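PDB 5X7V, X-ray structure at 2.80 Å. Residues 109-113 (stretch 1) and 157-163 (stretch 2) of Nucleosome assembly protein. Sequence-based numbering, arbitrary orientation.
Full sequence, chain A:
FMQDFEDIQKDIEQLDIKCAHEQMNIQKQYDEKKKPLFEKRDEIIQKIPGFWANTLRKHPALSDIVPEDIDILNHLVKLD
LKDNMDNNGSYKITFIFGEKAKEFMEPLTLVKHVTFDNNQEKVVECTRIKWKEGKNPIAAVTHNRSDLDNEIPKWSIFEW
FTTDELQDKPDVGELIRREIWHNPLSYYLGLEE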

# COMPACT_ATOMS: atom_id res chain seq x y z
N THR A 109 -12.38 -26.83 7.32
CA THR A 109 -11.22 -26.01 6.99
C THR A 109 -11.33 -25.56 5.54
O THR A 109 -11.34 -26.38 4.63
N LEU A 110 -11.43 -24.25 5.33
CA LEU A 110 -11.43 -23.67 4.00
C LEU A 110 -10.10 -22.96 3.75
O LEU A 110 -9.66 -22.16 4.57
N VAL A 111 -9.45 -23.24 2.62
CA VAL A 111 -8.23 -22.50 2.29
C VAL A 111 -8.35 -21.82 0.94
O VAL A 111 -9.02 -22.30 0.04
N LYS A 112 -7.71 -20.67 0.82
CA LYS A 112 -7.51 -20.07 -0.48
C LYS A 112 -6.10 -19.50 -0.56
O LYS A 112 -5.74 -18.62 0.22
N HIS A 113 -5.32 -20.04 -1.48
CA HIS A 113 -3.92 -19.68 -1.66
C HIS A 113 -3.81 -18.91 -2.98
O HIS A 113 -4.28 -19.37 -4.02
N ILE A 157 -20.29 -13.63 1.43
CA ILE A 157 -18.84 -13.67 1.65
C ILE A 157 -18.21 -14.99 1.20
O ILE A 157 -17.08 -15.02 0.75
N PHE A 158 -18.96 -16.08 1.29
CA PHE A 158 -18.46 -17.38 0.92
C PHE A 158 -18.38 -17.54 -0.58
O PHE A 158 -17.86 -18.55 -1.05
N GLU A 159 -18.87 -16.56 -1.33
CA GLU A 159 -18.63 -16.51 -2.78
C GLU A 159 -17.17 -16.20 -3.09
O GLU A 159 -16.74 -16.31 -4.25
N TRP A 160 -16.42 -15.79 -2.07
CA TRP A 160 -15.02 -15.48 -2.23
C TRP A 160 -14.19 -16.75 -2.44
O TRP A 160 -13.07 -16.68 -2.96
N PHE A 161 -14.74 -17.90 -2.08
CA PHE A 161 -14.05 -19.17 -2.26
C PHE A 161 -14.27 -19.79 -3.64
O PHE A 161 -14.74 -20.93 -3.78
N THR A 162 -13.90 -19.03 -4.67
CA THR A 162 -13.82 -19.51 -6.04
C THR A 162 -12.41 -19.38 -6.66
O THR A 162 -11.49 -18.77 -6.07
N THR A 163 -12.25 -19.98 -7.84
CA THR A 163 -11.03 -19.89 -8.63
C THR A 163 -11.22 -18.75 -9.59
O THR A 163 -10.26 -18.11 -10.03

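A buried lysine is tolerable when its ammonium group finds acceptors and its methylenes find apolar cover, and the contact between residues 109-113 and 157-163 of this nucleosome assembly protein illustrates both halves of that principle. Along the strand, Leu110 and Lys112 point their CA-to-CB bonds toward the second stretch, whereas Val111 and His113 point away, the alternation expected of an extended chain.

Lys112 is fully extended, with all four chi angles in the t well, and this reach brings its ammonium to the turn that follows the short 3-10 segment. There Lys112 NZ donates a hydrogen bond to the backbone O of Trp160 at 2.6 Å and another, from the same NZ, to the backbone O of Thr162 at 3.2 Å. No carboxylate of the second stretch takes part; two main-chain carbonyls serve as acceptors. The carbonyl of Trp160 does double duty, since Thr162 N also donates to Trp160 O, weakly, at 3.0 Å. The indole of Trp160, with chi1 t, adds an aromatic face to the lysine's surroundings. Lys112 NZ lies 3.8 Å from the centroid of the five-membered ring of Trp160, over its face, in a cation-pi interaction, while Lys112 CD sits 3.6 Å from the centroid of the six-membered ring, also over the face. One aromatic surface thus accompanies both the charge and the aliphatic chain leading to it.

Leu110 (m, t) supplies the purely apolar part. Leu110 CD1 packs over the face of the Phe161 ring, 4.1 Å from the centroid, and Leu110 CB approaches Phe161 CE1 at 3.6 Å. Leu110 CD1 also meets the edge of Phe158, 4.4 Å from Phe158 CE1. Both phenylalanines adopt chi1 m; their CA-to-CB bonds run sideways, yet their ring ends come nearer the strand.

Outside this contact, His113 ND1 and Glu159 OE1 are hydrogen-bonded elsewhere in the structure.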

# COMPACT_ATOMS: atom_id res chain seq x y z
CB THR A 109 -9.90 -26.78 7.19
OG1 THR A 109 -9.76 -27.15 8.56
CG2 THR A 109 -8.71 -25.91 6.78
CB LEU A 110 -12.57 -22.68 3.86
CG LEU A 110 -13.94 -23.19 4.26
CD1 LEU A 110 -14.92 -22.06 4.18
CD2 LEU A 110 -14.31 -24.28 3.31
CB VAL A 111 -6.96 -23.41 2.29
CG1 VAL A 111 -6.66 -23.92 3.69
CG2 VAL A 111 -7.14 -24.57 1.33
CB LYS A 112 -8.54 -19.01 -0.77
CG LYS A 112 -8.51 -18.53 -2.19
CD LYS A 112 -9.60 -17.52 -2.42
CE LYS A 112 -9.64 -17.11 -3.87
NZ LYS A 112 -10.83 -16.31 -4.21
CB HIS A 113 -3.07 -20.96 -1.63
CG HIS A 113 -1.61 -20.75 -1.85
ND1 HIS A 113 -0.68 -21.77 -1.77
CD2 HIS A 113 -0.91 -19.63 -2.17
CE1 HIS A 113 0.52 -21.29 -2.02
NE2 HIS A 113 0.41 -19.99 -2.28
CB ILE A 157 -18.50 -13.43 3.13
CG1 ILE A 157 -17.02 -13.11 3.30
CG2 ILE A 157 -18.92 -14.62 3.99
CD1 ILE A 157 -16.69 -12.38 4.60
CB PHE A 158 -19.32 -18.47 1.51
CG PHE A 158 -19.25 -18.54 2.98
CD1 PHE A 158 -18.14 -19.07 3.60
CD2 PHE A 158 -20.30 -18.09 3.77
CE1 PHE A 158 -18.05 -19.13 4.95
CE2 PHE A 158 -20.22 -18.15 5.12
CZ PHE A 158 -19.08 -18.68 5.71
CB GLU A 159 -19.51 -15.46 -3.46
CG GLU A 159 -20.97 -15.75 -3.37
CD GLU A 159 -21.76 -14.87 -4.30
OE1 GLU A 159 -21.52 -14.98 -5.53
OE2 GLU A 159 -22.60 -14.08 -3.80
CB TRP A 160 -14.50 -14.69 -1.03
CG TRP A 160 -13.04 -14.37 -1.20
CD1 TRP A 160 -12.50 -13.55 -2.14
CD2 TRP A 160 -11.96 -14.87 -0.43
NE1 TRP A 160 -11.14 -13.52 -2.01
CE2 TRP A 160 -10.78 -14.32 -0.96
CE3 TRP A 160 -11.86 -15.73 0.67
CZ2 TRP A 160 -9.52 -14.61 -0.44
CZ3 TRP A 160 -10.61 -16.01 1.19
CH2 TRP A 160 -9.46 -15.45 0.63
CB PHE A 161 -14.45 -20.14 -1.16
CG PHE A 161 -14.00 -19.71 0.19
CD1 PHE A 161 -12.72 -20.04 0.66
CD2 PHE A 161 -14.84 -18.94 1.01
CE1 PHE A 161 -12.29 -19.64 1.91
CE2 PHE A 161 -14.41 -18.52 2.27
CZ PHE A 161 -13.13 -18.86 2.71
CB THR A 162 -14.81 -18.79 -6.94
OG1 THR A 162 -14.59 -19.19 -8.30
CG2 THR A 162 -14.63 -17.28 -6.83
CB THR A 163 -10.73 -21.19 -9.41
OG1 THR A 163 -10.52 -22.26 -8.50
CG2 THR A 163 -9.48 -21.04 -10.26